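2,3-dihydroxy-2,3-dihydrophenylpropionate dehydrogenase (Pseudomonas sp. MC1, PDB 5XTG) probably catalyses the NAD(+)-dependent oxidation of naphthalene dihydrodiol to 1,2-dihydroxynaphthalene, as a member of the short-chain dehydrogenase/reductase family. Local coordinates at residues 27-32 with 51-56; 105-110 with 130-135; 156-161 with 178-183. All blocks are in the same frame, centred on the assembly; numbering follows the deposited sequence.

Contact 1. Residues 27-32 with 51-56. With NAD (nicotinamide-adenine-dinucleotide), chain B.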
loop_
_atom_site.group_PDB
_atom_site.type_symbol
_atom_site.label_atom_id
_atom_site.label_comp_id
_atom_site.label_asym_id
_atom_site.label_seq_id
_atom_site.Cartn_x
_atom_site.Cartn_y
_atom_site.Cartn_z
ATOM N N SER A 27 5.402 -10.418 27.590
ATOM C CA SER A 27 6.833 -10.640 27.470
ATOM C C SER A 27 7.390 -9.764 26.360
ATOM O O SER A 27 6.903 -9.812 25.233
ATOM C CB SER A 27 7.132 -12.112 27.171
ATOM O OG SER A 27 8.530 -12.303 26.975
ATOM N N ILE A 28 8.454 -9.025 26.665
ATOM C CA ILE A 28 8.977 -7.963 25.811
ATOM C C ILE A 28 10.468 -8.218 25.588
ATOM O O ILE A 28 11.215 -8.384 26.554
ATOM C CB ILE A 28 8.765 -6.589 26.474
ATOM C CG1 ILE A 28 7.292 -6.401 26.856
ATOM C CG2 ILE A 28 9.311 -5.450 25.599
ATOM C CD1 ILE A 28 7.057 -5.294 27.822
ATOM N N THR A 29 10.897 -8.260 24.323
ATOM C CA THR A 29 12.314 -8.219 23.992
ATOM C C THR A 29 12.750 -6.794 23.654
ATOM O O THR A 29 11.932 -5.909 23.389
ATOM C CB THR A 29 12.633 -9.128 22.812
ATOM O OG1 THR A 29 12.215 -8.485 21.605
ATOM C CG2 THR A 29 11.937 -10.464 22.972
ATOM N N GLY A 30 14.063 -6.578 23.666
ATOM C CA GLY A 30 14.590 -5.233 23.535
ATOM C C GLY A 30 14.193 -4.350 24.692
ATOM O O GLY A 30 14.027 -3.139 24.518
ATOM N N ALA A 31 14.041 -4.927 25.882
ATOM C CA ALA A 31 13.397 -4.214 26.973
ATOM C C ALA A 31 14.367 -3.431 27.835
ATOM O O ALA A 31 13.928 -2.827 28.823
ATOM C CB ALA A 31 12.615 -5.186 27.858
ATOM N N GLY A 32 15.659 -3.404 27.477
ATOM C CA GLY A 32 16.648 -2.737 28.300
ATOM C C GLY A 32 16.786 -1.271 28.031
ATOM O O GLY A 32 17.394 -0.553 28.830
ATOM N N SER A 51 7.536 -9.907 31.760
ATOM C CA SER A 51 8.874 -10.432 31.587
ATOM C C SER A 51 9.568 -9.637 30.495
ATOM O O SER A 51 8.937 -9.003 29.638
ATOM C CB SER A 51 8.880 -11.939 31.255
ATOM O OG SER A 51 8.189 -12.206 30.055
ATOM N N ALA A 52 10.891 -9.662 30.566
ATOM C CA ALA A 52 11.742 -8.787 29.781
ATOM C C ALA A 52 13.010 -9.526 29.397
ATOM O O ALA A 52 13.620 -10.177 30.246
ATOM C CB ALA A 52 12.103 -7.541 30.570
ATOM N N LEU A 53 13.404 -9.416 28.135
ATOM C CA LEU A 53 14.707 -9.853 27.668
ATOM C C LEU A 53 15.576 -8.627 27.452
ATOM O O LEU A 53 15.207 -7.725 26.700
ATOM C CB LEU A 53 14.594 -10.645 26.377
ATOM C CG LEU A 53 15.930 -11.023 25.729
ATOM C CD1 LEU A 53 16.612 -12.090 26.544
ATOM C CD2 LEU A 53 15.704 -11.505 24.319
ATOM N N VAL A 54 16.727 -8.603 28.102
ATOM C CA VAL A 54 17.706 -7.545 27.936
ATOM C C VAL A 54 18.976 -8.163 27.381
ATOM O O VAL A 54 19.210 -9.368 27.505
ATOM C CB VAL A 54 17.999 -6.827 29.249
ATOM C CG1 VAL A 54 16.764 -6.192 29.734
ATOM C CG2 VAL A 54 18.497 -7.831 30.273
ATOM N N ARG A 55 19.815 -7.300 26.802
ATOM C CA ARG A 55 20.994 -7.727 26.059
ATOM C C ARG A 55 22.156 -8.124 26.981
ATOM O O ARG A 55 22.911 -9.043 26.658
ATOM C CB ARG A 55 21.425 -6.594 25.110
ATOM C CG ARG A 55 22.682 -6.866 24.266
ATOM C CD ARG A 55 22.386 -7.798 23.092
ATOM N NE ARG A 55 23.563 -8.451 22.475
ATOM C CZ ARG A 55 24.157 -9.588 22.901
ATOM N NH1 ARG A 55 23.740 -10.248 23.992
ATOM N NH2 ARG A 55 25.207 -10.076 22.237
ATOM N N ASN A 56 22.336 -7.453 28.115
ATOM C CA ASN A 56 23.600 -7.524 28.840
ATOM C C ASN A 56 23.365 -7.249 30.315
ATOM O O ASN A 56 22.250 -6.929 30.741
ATOM C CB ASN A 56 24.637 -6.531 28.271
ATOM C CG ASN A 56 24.129 -5.109 28.252
ATOM O OD1 ASN A 56 23.492 -4.647 29.196
ATOM N ND2 ASN A 56 24.406 -4.405 27.173
HETATM P PA NAD B . 17.495 1.004 20.868
HETATM O O1A NAD B . 18.691 1.876 20.433
HETATM O O2A NAD B . 17.071 1.312 22.236
HETATM O O5B NAD B . 17.945 -0.536 20.697
HETATM C C5B NAD B . 16.990 -1.579 20.520
HETATM C C4B NAD B . 16.925 -2.567 21.731
HETATM O O4B NAD B . 17.074 -3.797 21.257
HETATM C C3B NAD B . 18.067 -2.393 22.787
HETATM O O3B NAD B . 17.677 -2.693 24.055
HETATM C C2B NAD B . 19.123 -3.416 22.312
HETATM O O2B NAD B . 20.131 -3.720 23.411
HETATM C C1B NAD B . 18.359 -4.450 21.986
HETATM N N9A NAD B . 19.105 -5.411 21.146
HETATM C C8A NAD B . 19.829 -5.165 20.043
HETATM N N7A NAD B . 20.366 -6.323 19.634
HETATM C C5A NAD B . 19.986 -7.288 20.508
HETATM C C6A NAD B . 20.249 -8.647 20.569
HETATM N N6A NAD B . 21.048 -9.283 19.592
HETATM N N1A NAD B . 19.761 -9.421 21.533
HETATM C C2A NAD B . 18.960 -8.851 22.481
HETATM N N3A NAD B . 18.690 -7.507 22.421
HETATM C C4A NAD B . 19.207 -6.735 21.438
HETATM O O3 NAD B . 16.272 1.341 19.824
HETATM P PN NAD B . 14.610 1.506 20.037
HETATM O O1N NAD B . 14.199 2.829 19.465
HETATM O O2N NAD B . 14.016 1.382 21.422
HETATM O O5D NAD B . 14.006 0.334 18.988
HETATM C C5D NAD B . 13.222 -0.790 19.294
HETATM C C4D NAD B . 12.589 -1.160 17.895
HETATM O O4D NAD B . 12.054 -0.068 17.367
HETATM C C3D NAD B . 13.633 -1.676 16.845
HETATM O O3D NAD B . 13.191 -2.798 16.201
HETATM C C2D NAD B . 13.759 -0.519 15.821
HETATM O O2D NAD B . 14.165 -1.130 14.537
HETATM C C1D NAD B . 12.550 0.067 15.805
HETATM N N1N NAD B . 12.529 1.464 15.265
HETATM C C2N NAD B . 12.830 2.600 16.000
HETATM C C3N NAD B . 12.806 3.879 15.390
HETATM C C7N NAD B . 13.160 5.148 16.186
HETATM O O7N NAD B . 13.295 6.233 15.604
HETATM N N7N NAD B . 13.363 5.011 17.667
HETATM C C4N NAD B . 12.495 4.019 14.087
HETATM C C5N NAD B . 12.191 2.914 13.355
HETATM C C6N NAD B . 12.202 1.650 13.962
HETATM O O HOH W 1 16.834 -7.587 24.507
#
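The first beta-alpha-beta unit of the Rossmann fold sets I28 of strand 25-29 beside S51 and L53 of strand 49-54, the two strands running parallel with local axes 4.7 Å apart. I28 lies opposite A52 and bonds to the residues flanking it: its N gives a bond to S51 O of 3.0 Å, and its O takes one from L53 N at 2.9 Å, with the donor in the carbonyl plane. Further on, A31 N returns to L53 O at 3.1 Å, and a water also donates to this oxygen, so two donors hold the L53 carbonyl, which faces the glycine-rich turn (TGxxxGxG) that follows strand 25-29. The small methyls of A31 and A52 meet CB to CB at 3.6 Å, and V54 CG1 lies 3.7 Å from G32 CA, a place where a side chain would be tight. G30 has a positive phi (64°), and a CB on it would press on the adenine ribose; glycine answers both needs. With CG anti to its backbone N (179°) and a bend about the CB-CG bond (chi2 77°), R55 brings CD to 3.4 Å from NAD C6A, while its guanidinium forms a long, weak ion pair with D77. An alanine here removes that reach, and the adenine would probably lose its aliphatic neighbour and D77 its distant positive charge. Backbone bonds thus fix the turn; lacking a side chain, G30 lets the adenosine ribose approach, while A31 and G32 let the turn lie against strand 49-54.

Contact 2. Residues 105-110 with 130-135. With NAD (nicotinamide-adenine-dinucleotide), chain B; BPY (biphenyl-2,3-diol), chain D.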
loop_
_atom_site.group_PDB
_atom_site.type_symbol
_atom_site.label_atom_id
_atom_site.label_comp_id
_atom_site.label_asym_id
_atom_site.label_seq_id
_atom_site.Cartn_x
_atom_site.Cartn_y
_atom_site.Cartn_z
ATOM N N ALA A 105 13.191 -6.120 19.898
ATOM C CA ALA A 105 14.617 -5.936 19.689
ATOM C C ALA A 105 14.897 -5.654 18.220
ATOM O O ALA A 105 14.303 -6.270 17.339
ATOM C CB ALA A 105 15.387 -7.178 20.154
ATOM N N GLY A 106 15.796 -4.711 17.961
ATOM C CA GLY A 106 16.146 -4.401 16.586
ATOM C C GLY A 106 17.405 -3.569 16.505
ATOM O O GLY A 106 17.877 -3.010 17.497
ATOM N N ILE A 107 17.942 -3.480 15.288
ATOM C CA ILE A 107 19.164 -2.730 15.058
ATOM C C ILE A 107 19.078 -1.962 13.747
ATOM O O ILE A 107 18.368 -2.345 12.811
ATOM C CB ILE A 107 20.392 -3.679 15.090
ATOM C CG1 ILE A 107 21.653 -2.889 15.401
ATOM C CG2 ILE A 107 20.524 -4.463 13.787
ATOM C CD1 ILE A 107 22.907 -3.750 15.587
ATOM N N TRP A 108 19.809 -0.864 13.695
ATOM C CA TRP A 108 19.851 0.024 12.542
ATOM C C TRP A 108 21.049 -0.306 11.645
ATOM O O TRP A 108 22.003 -0.952 12.072
ATOM C CB TRP A 108 19.924 1.473 13.029
ATOM C CG TRP A 108 19.511 2.499 12.021
ATOM C CD1 TRP A 108 18.438 2.447 11.174
ATOM C CD2 TRP A 108 20.170 3.738 11.757
ATOM N NE1 TRP A 108 18.390 3.589 10.393
ATOM C CE2 TRP A 108 19.446 4.394 10.733
ATOM C CE3 TRP A 108 21.303 4.358 12.286
ATOM C CZ2 TRP A 108 19.830 5.641 10.230
ATOM C CZ3 TRP A 108 21.680 5.583 11.799
ATOM C CH2 TRP A 108 20.952 6.218 10.773
ATOM N N ASP A 109 21.003 0.155 10.391
ATOM C CA ASP A 109 22.093 -0.082 9.441
ATOM C C ASP A 109 22.929 1.165 9.155
ATOM O O ASP A 109 23.831 1.117 8.317
ATOM C CB ASP A 109 21.539 -0.679 8.126
ATOM C CG ASP A 109 20.848 0.331 7.220
ATOM O OD1 ASP A 109 20.515 1.452 7.679
ATOM O OD2 ASP A 109 20.601 -0.018 6.034
ATOM N N TYR A 110 22.670 2.284 9.828
ATOM C CA TYR A 110 23.538 3.459 9.686
ATOM C C TYR A 110 23.672 3.904 8.222
ATOM O O TYR A 110 24.681 4.469 7.823
ATOM C CB TYR A 110 24.906 3.181 10.339
ATOM C CG TYR A 110 24.757 3.059 11.837
ATOM C CD1 TYR A 110 24.834 4.178 12.657
ATOM C CD2 TYR A 110 24.452 1.850 12.425
ATOM C CE1 TYR A 110 24.657 4.088 14.024
ATOM C CE2 TYR A 110 24.271 1.744 13.815
ATOM C CZ TYR A 110 24.375 2.872 14.602
ATOM O OH TYR A 110 24.199 2.799 15.975
ATOM N N ASP A 130 19.214 -11.169 10.898
ATOM C CA ASP A 130 19.130 -12.088 12.035
ATOM C C ASP A 130 18.406 -11.452 13.222
ATOM O O ASP A 130 17.624 -12.125 13.897
ATOM C CB ASP A 130 20.523 -12.559 12.477
ATOM C CG ASP A 130 21.039 -13.769 11.671
ATOM O OD1 ASP A 130 20.248 -14.372 10.899
ATOM O OD2 ASP A 130 22.245 -14.121 11.836
ATOM N N ILE A 131 18.628 -10.162 13.483
ATOM C CA ILE A 131 17.987 -9.515 14.635
ATOM C C ILE A 131 16.582 -9.010 14.288
ATOM O O ILE A 131 15.623 -9.259 15.030
ATOM C CB ILE A 131 18.874 -8.369 15.155
ATOM C CG1 ILE A 131 20.135 -8.914 15.850
ATOM C CG2 ILE A 131 18.138 -7.540 16.191
ATOM C CD1 ILE A 131 21.226 -7.850 16.041
ATOM N N ASN A 132 16.445 -8.259 13.188
ATOM C CA ASN A 132 15.179 -7.607 12.859
ATOM C C ASN A 132 14.124 -8.533 12.269
ATOM O O ASN A 132 12.976 -8.104 12.122
ATOM C CB ASN A 132 15.395 -6.502 11.835
ATOM C CG ASN A 132 16.256 -5.420 12.340
ATOM O OD1 ASN A 132 16.710 -5.450 13.488
ATOM N ND2 ASN A 132 16.536 -4.461 11.478
ATOM N N VAL A 133 14.480 -9.742 11.844
ATOM C CA VAL A 133 13.509 -10.623 11.207
ATOM C C VAL A 133 13.576 -12.010 11.824
ATOM O O VAL A 133 12.633 -12.464 12.476
ATOM C CB VAL A 133 13.743 -10.672 9.694
ATOM C CG1 VAL A 133 12.559 -11.316 9.007
ATOM C CG2 VAL A 133 13.924 -9.249 9.136
ATOM N N LYS A 134 14.702 -12.688 11.655
ATOM C CA LYS A 134 14.780 -14.062 12.125
ATOM C C LYS A 134 14.470 -14.171 13.606
ATOM O O LYS A 134 13.726 -15.064 14.026
ATOM C CB LYS A 134 16.150 -14.655 11.834
ATOM C CG LYS A 134 16.096 -16.166 11.859
ATOM C CD LYS A 134 17.437 -16.790 11.566
ATOM C CE LYS A 134 17.317 -18.301 11.652
ATOM N NZ LYS A 134 18.496 -18.960 11.045
ATOM N N SER A 135 14.987 -13.257 14.412
ATOM C CA SER A 135 14.715 -13.314 15.848
ATOM C C SER A 135 13.239 -13.156 16.165
ATOM O O SER A 135 12.758 -13.737 17.139
ATOM C CB SER A 135 15.495 -12.232 16.563
ATOM O OG SER A 135 16.856 -12.563 16.472
HETATM P PA NAD B . 17.495 1.004 20.868
HETATM O O1A NAD B . 18.691 1.876 20.433
HETATM O O2A NAD B . 17.071 1.312 22.236
HETATM O O5B NAD B . 17.945 -0.536 20.697
HETATM C C5B NAD B . 16.990 -1.579 20.520
HETATM C C4B NAD B . 16.925 -2.567 21.731
HETATM O O4B NAD B . 17.074 -3.797 21.257
HETATM C C3B NAD B . 18.067 -2.393 22.787
HETATM O O3B NAD B . 17.677 -2.693 24.055
HETATM C C2B NAD B . 19.123 -3.416 22.312
HETATM O O2B NAD B . 20.131 -3.720 23.411
HETATM C C1B NAD B . 18.359 -4.450 21.986
HETATM N N9A NAD B . 19.105 -5.411 21.146
HETATM C C8A NAD B . 19.829 -5.165 20.043
HETATM N N7A NAD B . 20.366 -6.323 19.634
HETATM C C5A NAD B . 19.986 -7.288 20.508
HETATM C C6A NAD B . 20.249 -8.647 20.569
HETATM N N6A NAD B . 21.048 -9.283 19.592
HETATM N N1A NAD B . 19.761 -9.421 21.533
HETATM C C2A NAD B . 18.960 -8.851 22.481
HETATM N N3A NAD B . 18.690 -7.507 22.421
HETATM C C4A NAD B . 19.207 -6.735 21.438
HETATM O O3 NAD B . 16.272 1.341 19.824
HETATM P PN NAD B . 14.610 1.506 20.037
HETATM O O1N NAD B . 14.199 2.829 19.465
HETATM O O2N NAD B . 14.016 1.382 21.422
HETATM O O5D NAD B . 14.006 0.334 18.988
HETATM C C5D NAD B . 13.222 -0.790 19.294
HETATM C C4D NAD B . 12.589 -1.160 17.895
HETATM O O4D NAD B . 12.054 -0.068 17.367
HETATM C C3D NAD B . 13.633 -1.676 16.845
HETATM O O3D NAD B . 13.191 -2.798 16.201
HETATM C C2D NAD B . 13.759 -0.519 15.821
HETATM O O2D NAD B . 14.165 -1.130 14.537
HETATM C C1D NAD B . 12.550 0.067 15.805
HETATM N N1N NAD B . 12.529 1.464 15.265
HETATM C C2N NAD B . 12.830 2.600 16.000
HETATM C C3N NAD B . 12.806 3.879 15.390
HETATM C C7N NAD B . 13.160 5.148 16.186
HETATM O O7N NAD B . 13.295 6.233 15.604
HETATM N N7N NAD B . 13.363 5.011 17.667
HETATM C C4N NAD B . 12.495 4.019 14.087
HETATM C C5N NAD B . 12.191 2.914 13.355
HETATM C C6N NAD B . 12.202 1.650 13.962
HETATM C CK1 BPY D . 18.565 2.527 17.103
HETATM C CK2 BPY D . 18.747 3.744 16.440
HETATM C CK3 BPY D . 17.909 4.068 15.357
HETATM C CK4 BPY D . 16.907 3.179 14.946
HETATM C CK5 BPY D . 16.747 1.960 15.623
HETATM C CK6 BPY D . 17.573 1.635 16.698
HETATM C CK7 BPY D . 19.758 4.604 16.886
HETATM C CK8 BPY D . 20.620 4.182 17.884
HETATM C CK9 BPY D . 21.625 5.022 18.341
HETATM C CKA BPY D . 21.792 6.288 17.811
HETATM C CKB BPY D . 20.943 6.716 16.813
HETATM C CKC BPY D . 19.938 5.879 16.361
HETATM O OK1 BPY D . 16.083 3.520 13.844
HETATM O OK2 BPY D . 18.038 5.270 14.642
#
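N132, on helix 118-148, grips the backbone of I107 with both ends of its amide. OD1 accepts from I107 N at 2.9 Å, in the carbonyl plane and on a lone pair, and ND2 donates to I107 O at 3.1 Å with that oxygen lying in the amide plane. CG lies anti to the carbonyl carbon (chi1 -63°), which swings the amide toward the loop; asparagine suits because it offers donor and acceptor together. ND2 also bonds S175 OG. Apolar contacts flank this clamp: I131 CG2 rests 3.7 Å from G106 CA, and I131 CD1 crosses to I107 CG2 at 4.1 Å. CD1 also makes van der Waals contact with the adenine amino group, N6A. Glycine suits position 106, since a CB there would collide with NAD O3D. OK1 of biphenyl-2,3-diol lies over one face of the W108 indole, 3.7 Å from CD1. A105 and G106 belong to the family's NAG sequence after strand 100-103, and N132, at a wider pi-type turn where D130 O receives S135 N and S135 OG, fits the position of its conserved active-site asparagine. A105 N bonds T29 OG1, helix 170-190 packs beside N132 and V133, and K134 forms a salt bridge with D126 of the second subunit.

Contact 3. Residues 156-161 with 178-183. With NAD (nicotinamide-adenine-dinucleotide), chain B.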
loop_
_atom_site.group_PDB
_atom_site.type_symbol
_atom_site.label_atom_id
_atom_site.label_comp_id
_atom_site.label_asym_id
_atom_site.label_seq_id
_atom_site.Cartn_x
_atom_site.Cartn_y
_atom_site.Cartn_z
ATOM N N MET A 156 4.599 -6.751 16.982
ATOM C CA MET A 156 5.928 -6.597 16.450
ATOM C C MET A 156 6.235 -5.122 16.268
ATOM O O MET A 156 5.370 -4.343 15.844
ATOM C CB MET A 156 6.039 -7.338 15.120
ATOM C CG MET A 156 6.336 -8.826 15.290
ATOM S SD MET A 156 6.371 -9.669 13.720
ATOM C CE MET A 156 4.625 -10.073 13.609
ATOM N N THR A 157 7.458 -4.738 16.594
ATOM C CA THR A 157 7.935 -3.412 16.250
ATOM C C THR A 157 8.472 -3.436 14.831
ATOM O O THR A 157 9.471 -4.097 14.532
ATOM C CB THR A 157 9.007 -2.917 17.211
ATOM O OG1 THR A 157 8.472 -2.855 18.538
ATOM C CG2 THR A 157 9.457 -1.528 16.790
ATOM N N ALA A 158 7.822 -2.686 13.957
ATOM C CA ALA A 158 8.260 -2.492 12.600
ATOM C C ALA A 158 9.019 -1.145 12.539
ATOM O O ALA A 158 9.936 -0.971 13.339
ATOM C CB ALA A 158 7.098 -2.592 11.636
ATOM N N SER A 159 8.642 -0.217 11.682
ATOM C CA SER A 159 9.391 1.010 11.452
ATOM C C SER A 159 8.706 1.832 10.363
ATOM O O SER A 159 8.053 1.265 9.481
ATOM C CB SER A 159 10.814 0.698 10.994
ATOM O OG SER A 159 11.484 1.890 10.640
ATOM N N VAL A 160 8.872 3.155 10.389
ATOM C CA VAL A 160 8.495 3.961 9.237
ATOM C C VAL A 160 9.098 3.392 7.965
ATOM O O VAL A 160 8.490 3.474 6.893
ATOM C CB VAL A 160 8.943 5.415 9.451
ATOM C CG1 VAL A 160 10.488 5.476 9.567
ATOM C CG2 VAL A 160 8.433 6.299 8.316
ATOM N N SER A 161 10.299 2.807 8.063
ATOM C CA SER A 161 11.010 2.224 6.928
ATOM C C SER A 161 10.339 0.972 6.397
ATOM O O SER A 161 10.774 0.459 5.364
ATOM C CB SER A 161 12.451 1.883 7.332
ATOM O OG SER A 161 13.154 3.039 7.728
ATOM N N ALA A 178 10.159 -6.683 5.438
ATOM C CA ALA A 178 9.965 -8.104 5.740
ATOM C C ALA A 178 9.114 -8.325 6.989
ATOM O O ALA A 178 8.306 -9.264 7.042
ATOM C CB ALA A 178 11.324 -8.762 5.922
ATOM N N VAL A 179 9.299 -7.487 8.018
ATOM C CA VAL A 179 8.425 -7.520 9.198
ATOM C C VAL A 179 6.965 -7.332 8.807
ATOM O O VAL A 179 6.069 -7.969 9.376
ATOM C CB VAL A 179 8.817 -6.433 10.210
ATOM C CG1 VAL A 179 7.763 -6.362 11.313
ATOM C CG2 VAL A 179 10.164 -6.700 10.815
ATOM N N LEU A 180 6.688 -6.379 7.916
ATOM C CA LEU A 180 5.301 -6.189 7.481
ATOM C C LEU A 180 4.774 -7.465 6.884
ATOM O O LEU A 180 3.620 -7.834 7.108
ATOM C CB LEU A 180 5.167 -5.124 6.401
ATOM C CG LEU A 180 5.442 -3.656 6.579
ATOM C CD1 LEU A 180 4.781 -2.947 5.378
ATOM C CD2 LEU A 180 4.885 -3.193 7.912
ATOM N N GLY A 181 5.599 -8.108 6.052
ATOM C CA GLY A 181 5.229 -9.398 5.497
ATOM C C GLY A 181 4.871 -10.385 6.575
ATOM O O GLY A 181 3.847 -11.063 6.487
ATOM N N MET A 182 5.701 -10.451 7.629
ATOM C CA MET A 182 5.431 -11.370 8.734
ATOM C C MET A 182 4.099 -11.075 9.371
ATOM O O MET A 182 3.350 -11.987 9.715
ATOM C CB MET A 182 6.476 -11.253 9.831
ATOM C CG MET A 182 7.825 -11.741 9.444
ATOM S SD MET A 182 8.959 -11.522 10.835
ATOM C CE MET A 182 8.113 -12.499 12.100
ATOM N N VAL A 183 3.831 -9.800 9.629
ATOM C CA VAL A 183 2.560 -9.429 10.256
ATOM C C VAL A 183 1.381 -9.945 9.433
ATOM O O VAL A 183 0.497 -10.627 9.950
ATOM C CB VAL A 183 2.479 -7.905 10.444
ATOM C CG1 VAL A 183 1.134 -7.529 10.920
ATOM C CG2 VAL A 183 3.505 -7.488 11.435
HETATM P PA NAD B . 17.495 1.004 20.868
HETATM O O1A NAD B . 18.691 1.876 20.433
HETATM O O2A NAD B . 17.071 1.312 22.236
HETATM O O5B NAD B . 17.945 -0.536 20.697
HETATM C C5B NAD B . 16.990 -1.579 20.520
HETATM C C4B NAD B . 16.925 -2.567 21.731
HETATM O O4B NAD B . 17.074 -3.797 21.257
HETATM C C3B NAD B . 18.067 -2.393 22.787
HETATM O O3B NAD B . 17.677 -2.693 24.055
HETATM C C2B NAD B . 19.123 -3.416 22.312
HETATM O O2B NAD B . 20.131 -3.720 23.411
HETATM C C1B NAD B . 18.359 -4.450 21.986
HETATM N N9A NAD B . 19.105 -5.411 21.146
HETATM C C8A NAD B . 19.829 -5.165 20.043
HETATM N N7A NAD B . 20.366 -6.323 19.634
HETATM C C5A NAD B . 19.986 -7.288 20.508
HETATM C C6A NAD B . 20.249 -8.647 20.569
HETATM N N6A NAD B . 21.048 -9.283 19.592
HETATM N N1A NAD B . 19.761 -9.421 21.533
HETATM C C2A NAD B . 18.960 -8.851 22.481
HETATM N N3A NAD B . 18.690 -7.507 22.421
HETATM C C4A NAD B . 19.207 -6.735 21.438
HETATM O O3 NAD B . 16.272 1.341 19.824
HETATM P PN NAD B . 14.610 1.506 20.037
HETATM O O1N NAD B . 14.199 2.829 19.465
HETATM O O2N NAD B . 14.016 1.382 21.422
HETATM O O5D NAD B . 14.006 0.334 18.988
HETATM C C5D NAD B . 13.222 -0.790 19.294
HETATM C C4D NAD B . 12.589 -1.160 17.895
HETATM O O4D NAD B . 12.054 -0.068 17.367
HETATM C C3D NAD B . 13.633 -1.676 16.845
HETATM O O3D NAD B . 13.191 -2.798 16.201
HETATM C C2D NAD B . 13.759 -0.519 15.821
HETATM O O2D NAD B . 14.165 -1.130 14.537
HETATM C C1D NAD B . 12.550 0.067 15.805
HETATM N N1N NAD B . 12.529 1.464 15.265
HETATM C C2N NAD B . 12.830 2.600 16.000
HETATM C C3N NAD B . 12.806 3.879 15.390
HETATM C C7N NAD B . 13.160 5.148 16.186
HETATM O O7N NAD B . 13.295 6.233 15.604
HETATM N N7N NAD B . 13.363 5.011 17.667
HETATM C C4N NAD B . 12.495 4.019 14.087
HETATM C C5N NAD B . 12.191 2.914 13.355
HETATM C C6N NAD B . 12.202 1.650 13.962
#
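M156, near the end of strand 153-157, reaches along helix 170-190 with its whole side chain. CB stands 4.3 Å from V179 CG1. CG continues outward in an extended chain (chi2 177°), bringing SD to 3.7 Å from M182 CE, the two methionines crossing at about a right angle. A bend at the last torsion (chi3 -88°) then carries the methyl on to V183, where CE meets CG2 at 3.6 Å. A long, flexible and unbranched side chain suits this place, since it can follow successive helical positions, and on its other contacts it packs against Y136 and I140 of helix 118-148. Two residues on, just past the strand, A158 CB touches V179 CG1 at 3.8 Å and L180 CD2 at a looser 4.4 Å; a methyl is enough where the chain leaving the strand comes this near the helix. No hydrogen bond crosses between the segments, so the interface itself is hydrophobic. Toward the cofactor, the methyl CG2 of T157 packs closely on the nicotinamide ribose, while OG1 bonds Y250 and N104. S159 OG accepts from S161 N at 3.0 Å, closing an ST turn, and lies beside nicotinamide C5N. A158 O accepts from K176 NZ, so the helix also meets the chain just past the strand through an NAD-binding lysine. The packing of strand 153-157 on helix 170-190 belongs to a beta-alpha-beta unit of the Rossmann fold, and S159, Y172 and K176 fit the positions of the SDR family's Ser-Tyr-Lys set, the last two matching its YxxxK motif.

In the fold
All three contacts are buried and all touch NAD, yet each joins different elements by different means. Contact 1 is strand to strand, made by main-chain bonds at the adenosine end of the cofactor; contact 2 is loop to helix, governed by a side-chain amide; contact 3 is strand to helix and wholly apolar across its interface, with polar groups turned to the nicotinamide. Contacts 1 and 3 belong to the same parallel sheet but lie on opposite sides of the chain's centre, without touching. Contact 2 bridges them, meeting contact 1 through T29 and A105 and contact 3 through N132 and V179. Contacts 2 and 3 also reach the second subunit, whereas contact 1 meets no other protein chain.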